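Local coordinates for aldo-keto reductase family 1 member C1 (Caenorhabditis elegans, PDB 1QWK), which probably acts as an NADPH-dependent aldose reductase, reducing the carbonyl group of aldehyde substrates to an alcohol, at residues 78-83 with 109-114; 148-153 with 170-175; 14-19 with 43-48. One frame throughout, in Å; residues are numbered along the deposited sequence.

All three contacts reach the same eight-stranded parallel beta barrel. Contact 1 and contact 2 have centres about 8 Å apart and meet where strand 110-113 lies beside strand 150-153, with Tyr111 N 3.0 Å from Ala149 O. Contact 3, centred about 12 Å from contact 1 and 13 Å from contact 2, joins contact 1 through the salt bridge of Lys81 NZ with Asp47 OD2 (2.6 Å). In contact 1 Lys81 is predicted to lower the pKa of Tyr52, the predicted proton donor, and His114 to bind substrate; the Lys81 side chain lies about 3 Å from those of Tyr52 and Gln175 in contact 2. Leu45 of contact 3 stays about 10 Å from Tyr52, side chain to side chain.

Contact 1: 78-83 with 109-114; sequences ITTKAW and DLYLAH
His114 sets CG anti to its backbone N (chi1 -151°), and Lys81 carries CG beside its own N and runs extended as far as CE, which brings CD of Lys81 over the imidazole. CD sits 3.8 Å from the centroid of the His114 ring, almost on the ring normal, a clear CH-pi contact. The opposite face receives Trp83 edge first: in this T-shaped pair the planes stand at 76°, and Trp83 CZ3 comes 3.8 Å from His114 CG. Being held between an aliphatic chain and an indole edge probably limits how far the imidazole can turn.

On the face that carries Thr80 and Ala82, the Tyr111 ring lies along both. Thr80 CG2 meets the ring edge 3.5 Å from CD1, while Ala82 CB is 3.2 Å from Tyr111 OH; a side chain as short as alanine's suits so tight a place. Parallel bridges run from Thr79-Leu110 to Ala82-Ala113, with Ala82 N bonded to Leu112 O at 2.8 Å. At the start of the pairing Asp109 OD2 accepts Ile78 N (2.8 Å) on its anti side, tilted out of the carboxylate plane, and also pairs with Arg73; Ile78 O takes both Asp109 N and Leu110 N.

Helix 92-103 connects the two adjacent strands in a beta-alpha-beta unit of the TIM barrel. Lysine suits its place because its methylenes pack on His114 while NZ reaches a salt bridge with Asp47 and a weak hydrogen bond with Tyr52 OH, consistent with the predicted role of Lys81 in lowering the pKa of that tyrosine beside His114, predicted to bind substrate.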
ATOM      1  N   ILE A  78       4.501 -11.091  -2.612  1.00 17.03           N
ATOM      2  CA  ILE A  78       3.076 -10.874  -2.849  1.00 18.10           C
ATOM      3  C   ILE A  78       2.345 -10.506  -1.559  1.00 17.24           C
ATOM      4  O   ILE A  78       2.417 -11.231  -0.568  1.00 18.19           O
ATOM      5  CB  ILE A  78       2.407 -12.144  -3.435  1.00 19.12           C
ATOM      6  CG1 ILE A  78       3.148 -12.591  -4.705  1.00 19.68           C
ATOM      7  CG2 ILE A  78       0.928 -11.881  -3.707  1.00 20.57           C
ATOM      8  CD1 ILE A  78       3.236 -11.537  -5.789  1.00 21.38           C
ATOM      9  N   THR A  79       1.645  -9.376  -1.589  1.00 16.94           N
ATOM     10  CA  THR A  79       0.880  -8.892  -0.443  1.00 17.10           C
ATOM     11  C   THR A  79      -0.605  -8.882  -0.776  1.00 15.79           C
ATOM     12  O   THR A  79      -0.984  -8.437  -1.850  1.00 16.80           O
ATOM     13  CB  THR A  79       1.227  -7.418  -0.092  1.00 17.42           C
ATOM     14  OG1 THR A  79       2.599  -7.317   0.280  1.00 17.68           O
ATOM     15  CG2 THR A  79       0.339  -6.908   1.053  1.00 18.35           C
ATOM     16  N   THR A  80      -1.443  -9.392   0.118  1.00 15.85           N
ATOM     17  CA  THR A  80      -2.869  -9.298  -0.113  1.00 17.07           C
ATOM     18  C   THR A  80      -3.517  -8.923   1.209  1.00 16.23           C
ATOM     19  O   THR A  80      -2.865  -8.947   2.260  1.00 15.35           O
ATOM     20  CB  THR A  80      -3.500 -10.579  -0.717  1.00 18.24           C
ATOM     21  OG1 THR A  80      -4.804 -10.248  -1.217  1.00 19.68           O
ATOM     22  CG2 THR A  80      -3.636 -11.678   0.319  1.00 19.97           C
ATOM     23  N   LYS A  81      -4.794  -8.561   1.157  1.00 17.30           N
ATOM     24  CA  LYS A  81      -5.491  -8.109   2.353  1.00 17.62           C
ATOM     25  C   LYS A  81      -6.885  -8.684   2.526  1.00 17.48           C
ATOM     26  O   LYS A  81      -7.620  -8.871   1.550  1.00 18.40           O
ATOM     27  CB  LYS A  81      -5.589  -6.581   2.321  1.00 17.57           C
ATOM     28  CG  LYS A  81      -4.346  -5.871   1.808  1.00 18.76           C
ATOM     29  CD  LYS A  81      -4.523  -4.359   1.865  1.00 21.19           C
ATOM     30  CE  LYS A  81      -3.484  -3.644   1.013  1.00 21.65           C
ATOM     31  NZ  LYS A  81      -3.724  -3.899  -0.446  1.00 21.80           N
ATOM     32  N   ALA A  82      -7.252  -8.945   3.775  1.00 17.58           N
ATOM     33  CA  ALA A  82      -8.577  -9.479   4.087  1.00 17.20           C
ATOM     34  C   ALA A  82      -9.561  -8.320   4.187  1.00 17.29           C
ATOM     35  O   ALA A  82      -9.263  -7.306   4.812  1.00 17.18           O
ATOM     36  CB  ALA A  82      -8.528 -10.242   5.416  1.00 16.18           C
ATOM     37  N   TRP A  83     -10.727  -8.465   3.561  1.00 16.88           N
ATOM     38  CA  TRP A  83     -11.745  -7.418   3.591  1.00 16.45           C
ATOM     39  C   TRP A  83     -12.558  -7.498   4.891  1.00 17.30           C
ATOM     40  O   TRP A  83     -12.393  -8.431   5.679  1.00 17.21           O
ATOM     41  CB  TRP A  83     -12.662  -7.531   2.367  1.00 17.19           C
ATOM     42  CG  TRP A  83     -13.546  -6.341   2.171  1.00 18.32           C
ATOM     43  CD1 TRP A  83     -14.888  -6.353   1.924  1.00 17.88           C
ATOM     44  CD2 TRP A  83     -13.163  -4.958   2.239  1.00 18.38           C
ATOM     45  NE1 TRP A  83     -15.366  -5.066   1.840  1.00 18.84           N
ATOM     46  CE2 TRP A  83     -14.331  -4.190   2.028  1.00 18.06           C
ATOM     47  CE3 TRP A  83     -11.946  -4.295   2.458  1.00 19.21           C
ATOM     48  CZ2 TRP A  83     -14.321  -2.786   2.033  1.00 18.10           C
ATOM     49  CZ3 TRP A  83     -11.935  -2.898   2.463  1.00 18.84           C
ATOM     50  CH2 TRP A  83     -13.117  -2.161   2.251  1.00 18.99           C
ATOM     51  N   ASP A 109       3.435 -13.557   0.947  1.00 16.90           N
ATOM     52  CA  ASP A 109       4.535 -13.035   1.734  1.00 16.33           C
ATOM     53  C   ASP A 109       4.050 -12.144   2.870  1.00 17.62           C
ATOM     54  O   ASP A 109       4.638 -12.136   3.953  1.00 16.81           O
ATOM     55  CB  ASP A 109       5.499 -12.306   0.801  1.00 17.79           C
ATOM     56  CG  ASP A 109       6.093 -13.245  -0.248  1.00 19.46           C
ATOM     57  OD1 ASP A 109       7.118 -13.901   0.045  1.00 22.39           O
ATOM     58  OD2 ASP A 109       5.510 -13.354  -1.349  1.00 18.97           O
ATOM     59  N   LEU A 110       2.958 -11.424   2.636  1.00 17.95           N
ATOM     60  CA  LEU A 110       2.397 -10.540   3.654  1.00 16.86           C
ATOM     61  C   LEU A 110       0.875 -10.535   3.552  1.00 15.82           C
ATOM     62  O   LEU A 110       0.321 -10.402   2.460  1.00 15.94           O
ATOM     63  CB  LEU A 110       2.946  -9.114   3.471  1.00 17.09           C
ATOM     64  CG  LEU A 110       2.407  -8.012   4.404  1.00 15.60           C
ATOM     65  CD1 LEU A 110       2.723  -8.342   5.852  1.00 17.16           C
ATOM     66  CD2 LEU A 110       3.028  -6.667   4.016  1.00 15.15           C
ATOM     67  N   TYR A 111       0.202 -10.698   4.690  1.00 15.05           N
ATOM     68  CA  TYR A 111      -1.258 -10.701   4.733  1.00 15.42           C
ATOM     69  C   TYR A 111      -1.706  -9.642   5.728  1.00 14.88           C
ATOM     70  O   TYR A 111      -1.321  -9.688   6.897  1.00 16.56           O
ATOM     71  CB  TYR A 111      -1.778 -12.073   5.163  1.00 15.73           C
ATOM     72  CG  TYR A 111      -3.264 -12.252   4.973  1.00 17.88           C
ATOM     73  CD1 TYR A 111      -3.877 -11.921   3.760  1.00 19.20           C
ATOM     74  CD2 TYR A 111      -4.051 -12.809   5.977  1.00 20.27           C
ATOM     75  CE1 TYR A 111      -5.233 -12.150   3.552  1.00 19.76           C
ATOM     76  CE2 TYR A 111      -5.407 -13.042   5.778  1.00 20.40           C
ATOM     77  CZ  TYR A 111      -5.991 -12.715   4.567  1.00 20.54           C
ATOM     78  OH  TYR A 111      -7.325 -12.980   4.363  1.00 22.91           O
ATOM     79  N   LEU A 112      -2.521  -8.698   5.265  1.00 14.97           N
ATOM     80  CA  LEU A 112      -2.976  -7.588   6.105  1.00 16.01           C
ATOM     81  C   LEU A 112      -4.471  -7.511   6.344  1.00 15.40           C
ATOM     82  O   LEU A 112      -5.262  -7.951   5.515  1.00 16.26           O
ATOM     83  CB  LEU A 112      -2.568  -6.257   5.458  1.00 16.11           C
ATOM     84  CG  LEU A 112      -1.140  -6.067   4.938  1.00 15.10           C
ATOM     85  CD1 LEU A 112      -1.040  -4.726   4.235  1.00 18.37           C
ATOM     86  CD2 LEU A 112      -0.156  -6.164   6.087  1.00 15.28           C
ATOM     87  N   ALA A 113      -4.856  -6.947   7.484  1.00 15.18           N
ATOM     88  CA  ALA A 113      -6.270  -6.714   7.750  1.00 14.67           C
ATOM     89  C   ALA A 113      -6.435  -5.393   6.977  1.00 16.09           C
ATOM     90  O   ALA A 113      -5.778  -4.405   7.299  1.00 16.51           O
ATOM     91  CB  ALA A 113      -6.502  -6.492   9.251  1.00 16.18           C
ATOM     92  N   HIS A 114      -7.285  -5.376   5.954  1.00 14.27           N
ATOM     93  CA  HIS A 114      -7.472  -4.185   5.116  1.00 15.45           C
ATOM     94  C   HIS A 114      -8.007  -3.002   5.910  1.00 16.66           C
ATOM     95  O   HIS A 114      -7.751  -1.847   5.575  1.00 17.44           O
ATOM     96  CB  HIS A 114      -8.437  -4.510   3.976  1.00 15.37           C
ATOM     97  CG  HIS A 114      -8.219  -3.712   2.729  1.00 19.47           C
ATOM     98  ND1 HIS A 114      -7.786  -2.403   2.737  1.00 21.68           N
ATOM     99  CD2 HIS A 114      -8.432  -4.028   1.429  1.00 16.71           C
ATOM    100  CE1 HIS A 114      -7.742  -1.947   1.497  1.00 21.00           C
ATOM    101  NE2 HIS A 114      -8.129  -2.915   0.685  1.00 21.38           N
TER

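Contact 2: 148-153 with 170-175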
ATOM      1  N   LYS A 148       3.914 -15.353   5.233  1.00 17.22           N
ATOM      2  CA  LYS A 148       5.271 -15.212   5.764  1.00 18.45           C
ATOM      3  C   LYS A 148       5.418 -14.027   6.713  1.00 16.96           C
ATOM      4  O   LYS A 148       6.432 -13.896   7.397  1.00 18.42           O
ATOM      5  CB  LYS A 148       6.283 -15.071   4.621  1.00 20.12           C
ATOM      6  CG  LYS A 148       6.320 -16.263   3.669  1.00 25.24           C
ATOM      7  CD  LYS A 148       6.768 -17.534   4.369  1.00 27.42           C
ATOM      8  CE  LYS A 148       6.963 -18.671   3.373  1.00 32.65           C
ATOM      9  NZ  LYS A 148       7.423 -19.924   4.039  1.00 34.00           N
ATOM     10  N   ALA A 149       4.400 -13.175   6.746  1.00 16.04           N
ATOM     11  CA  ALA A 149       4.381 -11.995   7.603  1.00 15.21           C
ATOM     12  C   ALA A 149       2.937 -11.507   7.663  1.00 15.88           C
ATOM     13  O   ALA A 149       2.153 -11.758   6.742  1.00 16.39           O
ATOM     14  CB  ALA A 149       5.288 -10.897   7.024  1.00 14.73           C
ATOM     15  N   VAL A 150       2.580 -10.816   8.740  1.00 15.83           N
ATOM     16  CA  VAL A 150       1.224 -10.313   8.893  1.00 15.47           C
ATOM     17  C   VAL A 150       1.226  -8.863   9.353  1.00 16.07           C
ATOM     18  O   VAL A 150       2.180  -8.397   9.978  1.00 15.53           O
ATOM     19  CB  VAL A 150       0.402 -11.169   9.896  1.00 15.87           C
ATOM     20  CG1 VAL A 150       0.007 -12.496   9.242  1.00 17.42           C
ATOM     21  CG2 VAL A 150       1.206 -11.425  11.159  1.00 17.21           C
ATOM     22  N   GLY A 151       0.152  -8.150   9.037  1.00 15.57           N
ATOM     23  CA  GLY A 151       0.072  -6.753   9.413  1.00 15.43           C
ATOM     24  C   GLY A 151      -1.316  -6.170   9.291  1.00 15.58           C
ATOM     25  O   GLY A 151      -2.301  -6.889   9.131  1.00 14.40           O
ATOM     26  N   VAL A 152      -1.380  -4.846   9.348  1.00 14.89           N
ATOM     27  CA  VAL A 152      -2.647  -4.143   9.301  1.00 14.31           C
ATOM     28  C   VAL A 152      -2.626  -2.940   8.362  1.00 14.50           C
ATOM     29  O   VAL A 152      -1.562  -2.462   7.958  1.00 16.23           O
ATOM     30  CB  VAL A 152      -3.013  -3.654  10.711  1.00 14.16           C
ATOM     31  CG1 VAL A 152      -2.994  -4.834  11.689  1.00 15.65           C
ATOM     32  CG2 VAL A 152      -2.007  -2.591  11.158  1.00 16.48           C
ATOM     33  N   SER A 153      -3.814  -2.451   8.022  1.00 15.17           N
ATOM     34  CA  SER A 153      -3.939  -1.288   7.156  1.00 15.88           C
ATOM     35  C   SER A 153      -5.072  -0.415   7.676  1.00 16.19           C
ATOM     36  O   SER A 153      -6.127  -0.915   8.055  1.00 15.14           O
ATOM     37  CB  SER A 153      -4.235  -1.713   5.714  1.00 16.68           C
ATOM     38  OG  SER A 153      -4.202  -0.586   4.842  1.00 16.34           O
ATOM     39  N   PRO A 170       4.068 -10.428  16.498  1.00 19.67           N
ATOM     40  CA  PRO A 170       4.081  -8.967  16.377  1.00 19.15           C
ATOM     41  C   PRO A 170       3.499  -8.500  15.045  1.00 20.54           C
ATOM     42  O   PRO A 170       3.445  -9.263  14.079  1.00 19.14           O
ATOM     43  CB  PRO A 170       5.566  -8.625  16.488  1.00 20.88           C
ATOM     44  CG  PRO A 170       6.086  -9.701  17.395  1.00 23.36           C
ATOM     45  CD  PRO A 170       5.407 -10.937  16.840  1.00 21.46           C
ATOM     46  N   VAL A 171       3.037  -7.255  15.005  1.00 18.33           N
ATOM     47  CA  VAL A 171       2.523  -6.689  13.765  1.00 17.55           C
ATOM     48  C   VAL A 171       3.796  -6.383  12.968  1.00 17.57           C
ATOM     49  O   VAL A 171       4.648  -5.628  13.431  1.00 18.01           O
ATOM     50  CB  VAL A 171       1.738  -5.389  14.033  1.00 17.76           C
ATOM     51  CG1 VAL A 171       1.375  -4.716  12.717  1.00 16.25           C
ATOM     52  CG2 VAL A 171       0.476  -5.705  14.833  1.00 20.00           C
ATOM     53  N   HIS A 172       3.932  -6.963  11.776  1.00 15.96           N
ATOM     54  CA  HIS A 172       5.144  -6.764  10.972  1.00 16.68           C
ATOM     55  C   HIS A 172       5.103  -5.547  10.056  1.00 14.86           C
ATOM     56  O   HIS A 172       6.149  -5.005   9.693  1.00 15.12           O
ATOM     57  CB  HIS A 172       5.425  -7.998  10.095  1.00 15.96           C
ATOM     58  CG  HIS A 172       5.488  -9.293  10.851  1.00 17.33           C
ATOM     59  ND1 HIS A 172       6.378  -9.518  11.881  1.00 19.06           N
ATOM     60  CD2 HIS A 172       4.788 -10.440  10.703  1.00 15.42           C
ATOM     61  CE1 HIS A 172       6.223 -10.749  12.333  1.00 14.87           C
ATOM     62  NE2 HIS A 172       5.264 -11.332  11.635  1.00 19.48           N
ATOM     63  N   ASN A 173       3.901  -5.126   9.674  1.00 15.19           N
ATOM     64  CA  ASN A 173       3.750  -4.001   8.756  1.00 15.35           C
ATOM     65  C   ASN A 173       2.434  -3.251   8.949  1.00 15.47           C
ATOM     66  O   ASN A 173       1.434  -3.826   9.382  1.00 15.09           O
ATOM     67  CB  ASN A 173       3.861  -4.527   7.312  1.00 16.03           C
ATOM     68  CG  ASN A 173       3.508  -3.482   6.253  1.00 15.19           C
ATOM     69  OD1 ASN A 173       2.380  -3.438   5.747  1.00 16.38           O
ATOM     70  ND2 ASN A 173       4.477  -2.647   5.905  1.00 14.54           N
ATOM     71  N   SER A 174       2.457  -1.957   8.648  1.00 15.75           N
ATOM     72  CA  SER A 174       1.280  -1.098   8.722  1.00 16.50           C
ATOM     73  C   SER A 174       1.235  -0.334   7.403  1.00 15.33           C
ATOM     74  O   SER A 174       2.185   0.366   7.052  1.00 15.31           O
ATOM     75  CB  SER A 174       1.391  -0.105   9.881  1.00 17.61           C
ATOM     76  OG  SER A 174       0.385   0.898   9.772  1.00 18.16           O
ATOM     77  N   GLN A 175       0.140  -0.492   6.667  1.00 14.68           N
ATOM     78  CA  GLN A 175      -0.024   0.184   5.390  1.00 14.23           C
ATOM     79  C   GLN A 175      -1.055   1.285   5.552  1.00 13.50           C
ATOM     80  O   GLN A 175      -2.214   1.023   5.885  1.00 15.00           O
ATOM     81  CB  GLN A 175      -0.478  -0.796   4.303  1.00 15.06           C
ATOM     82  CG  GLN A 175      -0.554  -0.158   2.923  1.00 16.92           C
ATOM     83  CD  GLN A 175      -0.914  -1.139   1.821  1.00 17.56           C
ATOM     84  OE1 GLN A 175      -0.288  -2.196   1.673  1.00 20.18           O
ATOM     85  NE2 GLN A 175      -1.910  -0.781   1.024  1.00 15.50           N
TER
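Gln175 O is gripped twice by Ser153: OG donates a 2.8 Å hydrogen bond from above the carbonyl plane, and Ser153 CA adds a CA-H...O contact to the same oxygen. The serine torsion (chi1 -173°, OG anti to the backbone N) places OG within bonding distance of the neighbouring strand's carbonyl. Further back along the strands, Val152 N bonds to Asn173 O at 3.0 Å and Gln175 N to Val152 O at 2.9 Å. Glycine suits position 151 because a beta carbon on the backbone as it stands would run into Asn173 O.

Where the parallel pairing begins, His172 N gives its hydrogen to Val150 O (2.9 Å), and Asn173 N is left buried without a partner. The imidazole of His172 turns an edge to Val150 N, its CD2 3.7 Å from both Val150 CG2 and Ala149 CB, while ND1 bonds to Ser11 OG. An alanine in place of His172 would probably open a gap beside Val150 CG2 and leave Ser11 OG without this mate.

Helix 157-164 links the two strands as a beta-alpha-beta crossover and packs Ile160 on Val152 and Ser174; Trp135 of helix 131-143 covers Val150, Val152 and Val171, while Asn173 and Gln175 reach Leu112 of strand 110-113.

Contact 3: 14-19 with 43-48; sequences VEMPVI and YRLIDT
The CB of Leu45 is directed toward segment 14-19, and Met16 and Pro17 meet the leucine at different places. CG of Leu45 is anti to the backbone N (chi1 -178°), which lifts CD1 to 3.6 Å from Met16 CG, so that the branch tip touches the methionine chain at its CG methylene, ahead of the bend that turns CE aside. The proline ring meets the base of the leucine: Pro17 CB lies 3.8 Å from Leu45 CB, and Pro17 CG rests against Arg44 O. A compact, rigid ring suits this spot, laying its CB and CG against Leu45 and the Arg44 carbonyl.

Strand 15-17 pairs with 7-9 in the N-terminal beta-hairpin that closes the N-terminal end of the barrel in aldo-keto reductases, and Leu45 rises from barrel strand 45-47 to meet it. Phe77 of the adjacent strand 77-82 and Leu261 of strand 259-261 add to the apolar packing round Leu45.

Beyond the proline, Ile19 meets the Tyr43 ring obliquely, CG1 of Ile19 lying 3.8 Å from Tyr43 CE1, while the phenol OH bonds to Ile270 O. The backbones are joined through a water, which donates to Ile19 O (2.7 Å) and accepts from Arg44 N (2.8 Å). Arg44 doubles back, its NH1 bonding to Tyr43 O from above the carbonyl plane and also to Val39 O.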
ATOM      1  N   VAL A  14      12.017 -11.382   7.398  1.00 19.65           N
ATOM      2  CA  VAL A  14      11.536 -11.362   6.025  1.00 19.22           C
ATOM      3  C   VAL A  14      11.903 -10.048   5.342  1.00 19.86           C
ATOM      4  O   VAL A  14      11.710  -8.973   5.910  1.00 20.04           O
ATOM      5  CB  VAL A  14      10.003 -11.541   5.977  1.00 18.49           C
ATOM      6  CG1 VAL A  14       9.489 -11.317   4.557  1.00 18.19           C
ATOM      7  CG2 VAL A  14       9.634 -12.929   6.465  1.00 19.95           C
ATOM      8  N   GLU A  15      12.443 -10.144   4.129  1.00 19.00           N
ATOM      9  CA  GLU A  15      12.828  -8.966   3.350  1.00 21.29           C
ATOM     10  C   GLU A  15      11.682  -8.521   2.443  1.00 19.78           C
ATOM     11  O   GLU A  15      11.193  -9.302   1.627  1.00 22.48           O
ATOM     12  CB  GLU A  15      14.061  -9.285   2.499  1.00 22.51           C
ATOM     13  CG  GLU A  15      15.352  -9.426   3.293  1.00 29.51           C
ATOM     14  CD  GLU A  15      16.044  -8.095   3.520  1.00 36.04           C
ATOM     15  OE1 GLU A  15      15.436  -7.195   4.139  1.00 37.79           O
ATOM     16  OE2 GLU A  15      17.204  -7.944   3.072  1.00 39.98           O
ATOM     17  N   MET A  16      11.258  -7.268   2.583  1.00 18.76           N
ATOM     18  CA  MET A  16      10.166  -6.725   1.773  1.00 17.61           C
ATOM     19  C   MET A  16      10.658  -5.623   0.833  1.00 18.10           C
ATOM     20  O   MET A  16      11.183  -4.609   1.282  1.00 18.38           O
ATOM     21  CB  MET A  16       9.069  -6.159   2.685  1.00 18.14           C
ATOM     22  CG  MET A  16       7.919  -5.484   1.940  1.00 18.62           C
ATOM     23  SD  MET A  16       6.639  -4.832   3.048  1.00 21.38           S
ATOM     24  CE  MET A  16       7.463  -3.365   3.684  1.00 22.34           C
ATOM     25  N   PRO A  17      10.490  -5.810  -0.489  1.00 18.42           N
ATOM     26  CA  PRO A  17      10.933  -4.795  -1.456  1.00 17.50           C
ATOM     27  C   PRO A  17      10.365  -3.423  -1.094  1.00 18.90           C
ATOM     28  O   PRO A  17       9.192  -3.309  -0.746  1.00 17.90           O
ATOM     29  CB  PRO A  17      10.387  -5.322  -2.781  1.00 18.00           C
ATOM     30  CG  PRO A  17      10.438  -6.825  -2.587  1.00 18.28           C
ATOM     31  CD  PRO A  17       9.912  -6.982  -1.173  1.00 18.66           C
ATOM     32  N   VAL A  18      11.201  -2.393  -1.193  1.00 18.73           N
ATOM     33  CA  VAL A  18      10.812  -1.028  -0.848  1.00 19.06           C
ATOM     34  C   VAL A  18       9.820  -0.387  -1.810  1.00 18.65           C
ATOM     35  O   VAL A  18       9.159   0.590  -1.461  1.00 18.78           O
ATOM     36  CB  VAL A  18      12.044  -0.104  -0.737  1.00 19.80           C
ATOM     37  CG1 VAL A  18      12.979  -0.615   0.352  1.00 20.82           C
ATOM     38  CG2 VAL A  18      12.769  -0.034  -2.076  1.00 20.02           C
ATOM     39  N   ILE A  19       9.729  -0.915  -3.026  1.00 17.47           N
ATOM     40  CA  ILE A  19       8.789  -0.381  -3.997  1.00 17.87           C
ATOM     41  C   ILE A  19       7.986  -1.527  -4.590  1.00 18.31           C
ATOM     42  O   ILE A  19       8.522  -2.593  -4.894  1.00 19.42           O
ATOM     43  CB  ILE A  19       9.507   0.413  -5.122  1.00 18.10           C
ATOM     44  CG1 ILE A  19       8.475   0.957  -6.119  1.00 18.93           C
ATOM     45  CG2 ILE A  19      10.539  -0.467  -5.818  1.00 19.98           C
ATOM     46  CD1 ILE A  19       9.054   1.962  -7.114  1.00 20.16           C
ATOM     47  N   TYR A  43      10.325  -4.292 -10.636  1.00 20.17           N
ATOM     48  CA  TYR A  43       9.474  -4.384  -9.447  1.00 18.72           C
ATOM     49  C   TYR A  43       9.457  -5.818  -8.950  1.00 18.06           C
ATOM     50  O   TYR A  43       9.337  -6.746  -9.746  1.00 18.90           O
ATOM     51  CB  TYR A  43       8.036  -3.991  -9.778  1.00 17.50           C
ATOM     52  CG  TYR A  43       7.790  -2.519  -9.983  1.00 19.20           C
ATOM     53  CD1 TYR A  43       7.117  -1.770  -9.017  1.00 20.23           C
ATOM     54  CD2 TYR A  43       8.146  -1.891 -11.172  1.00 17.97           C
ATOM     55  CE1 TYR A  43       6.794  -0.436  -9.238  1.00 20.51           C
ATOM     56  CE2 TYR A  43       7.829  -0.554 -11.401  1.00 20.18           C
ATOM     57  CZ  TYR A  43       7.148   0.164 -10.435  1.00 20.77           C
ATOM     58  OH  TYR A  43       6.784   1.469 -10.677  1.00 22.32           O
ATOM     59  N   ARG A  44       9.545  -6.002  -7.639  1.00 16.81           N
ATOM     60  CA  ARG A  44       9.533  -7.343  -7.079  1.00 17.94           C
ATOM     61  C   ARG A  44       8.456  -7.523  -6.017  1.00 17.70           C
ATOM     62  O   ARG A  44       8.428  -8.528  -5.313  1.00 19.93           O
ATOM     63  CB  ARG A  44      10.919  -7.696  -6.528  1.00 18.55           C
ATOM     64  CG  ARG A  44      11.961  -7.884  -7.629  1.00 18.45           C
ATOM     65  CD  ARG A  44      11.658  -9.140  -8.449  1.00 21.83           C
ATOM     66  NE  ARG A  44      12.607  -9.343  -9.547  1.00 23.54           N
ATOM     67  CZ  ARG A  44      12.496  -8.791 -10.751  1.00 24.23           C
ATOM     68  NH1 ARG A  44      11.473  -7.992 -11.031  1.00 23.32           N
ATOM     69  NH2 ARG A  44      13.409  -9.045 -11.679  1.00 25.65           N
ATOM     70  N   LEU A  45       7.571  -6.539  -5.897  1.00 16.37           N
ATOM     71  CA  LEU A  45       6.463  -6.636  -4.947  1.00 16.41           C
ATOM     72  C   LEU A  45       5.169  -6.238  -5.650  1.00 16.03           C
ATOM     73  O   LEU A  45       5.123  -5.244  -6.378  1.00 16.44           O
ATOM     74  CB  LEU A  45       6.695  -5.735  -3.719  1.00 16.21           C
ATOM     75  CG  LEU A  45       5.617  -5.803  -2.621  1.00 17.71           C
ATOM     76  CD1 LEU A  45       6.215  -5.481  -1.254  1.00 18.97           C
ATOM     77  CD2 LEU A  45       4.492  -4.823  -2.953  1.00 20.85           C
ATOM     78  N   ILE A  46       4.133  -7.043  -5.441  1.00 15.84           N
ATOM     79  CA  ILE A  46       2.809  -6.798  -6.003  1.00 17.99           C
ATOM     80  C   ILE A  46       1.841  -6.731  -4.825  1.00 17.00           C
ATOM     81  O   ILE A  46       1.779  -7.655  -4.011  1.00 17.45           O
ATOM     82  CB  ILE A  46       2.347  -7.943  -6.947  1.00 18.10           C
ATOM     83  CG1 ILE A  46       3.356  -8.128  -8.091  1.00 21.62           C
ATOM     84  CG2 ILE A  46       0.960  -7.627  -7.507  1.00 19.23           C
ATOM     85  CD1 ILE A  46       3.660  -6.862  -8.871  1.00 24.09           C
ATOM     86  N   ASP A  47       1.095  -5.635  -4.735  1.00 17.72           N
ATOM     87  CA  ASP A  47       0.144  -5.433  -3.646  1.00 18.28           C
ATOM     88  C   ASP A  47      -1.287  -5.529  -4.155  1.00 16.72           C
ATOM     89  O   ASP A  47      -1.678  -4.802  -5.067  1.00 18.53           O
ATOM     90  CB  ASP A  47       0.357  -4.053  -3.017  1.00 20.69           C
ATOM     91  CG  ASP A  47      -0.517  -3.829  -1.805  1.00 21.53           C
ATOM     92  OD1 ASP A  47      -0.078  -4.164  -0.679  1.00 23.26           O
ATOM     93  OD2 ASP A  47      -1.654  -3.339  -1.972  1.00 23.43           O
ATOM     94  N   THR A  48      -2.063  -6.427  -3.563  1.00 18.02           N
ATOM     95  CA  THR A  48      -3.446  -6.610  -3.963  1.00 18.78           C
ATOM     96  C   THR A  48      -4.342  -6.730  -2.735  1.00 18.93           C
ATOM     97  O   THR A  48      -3.898  -6.505  -1.604  1.00 17.78           O
ATOM     98  CB  THR A  48      -3.590  -7.866  -4.859  1.00 20.66           C
ATOM     99  OG1 THR A  48      -4.918  -7.933  -5.387  1.00 24.41           O
ATOM    100  CG2 THR A  48      -3.291  -9.126  -4.069  1.00 23.48           C
TER
HETATM  101  O   HOH W   1      10.608  -3.938  -6.054  1.00 18.50           O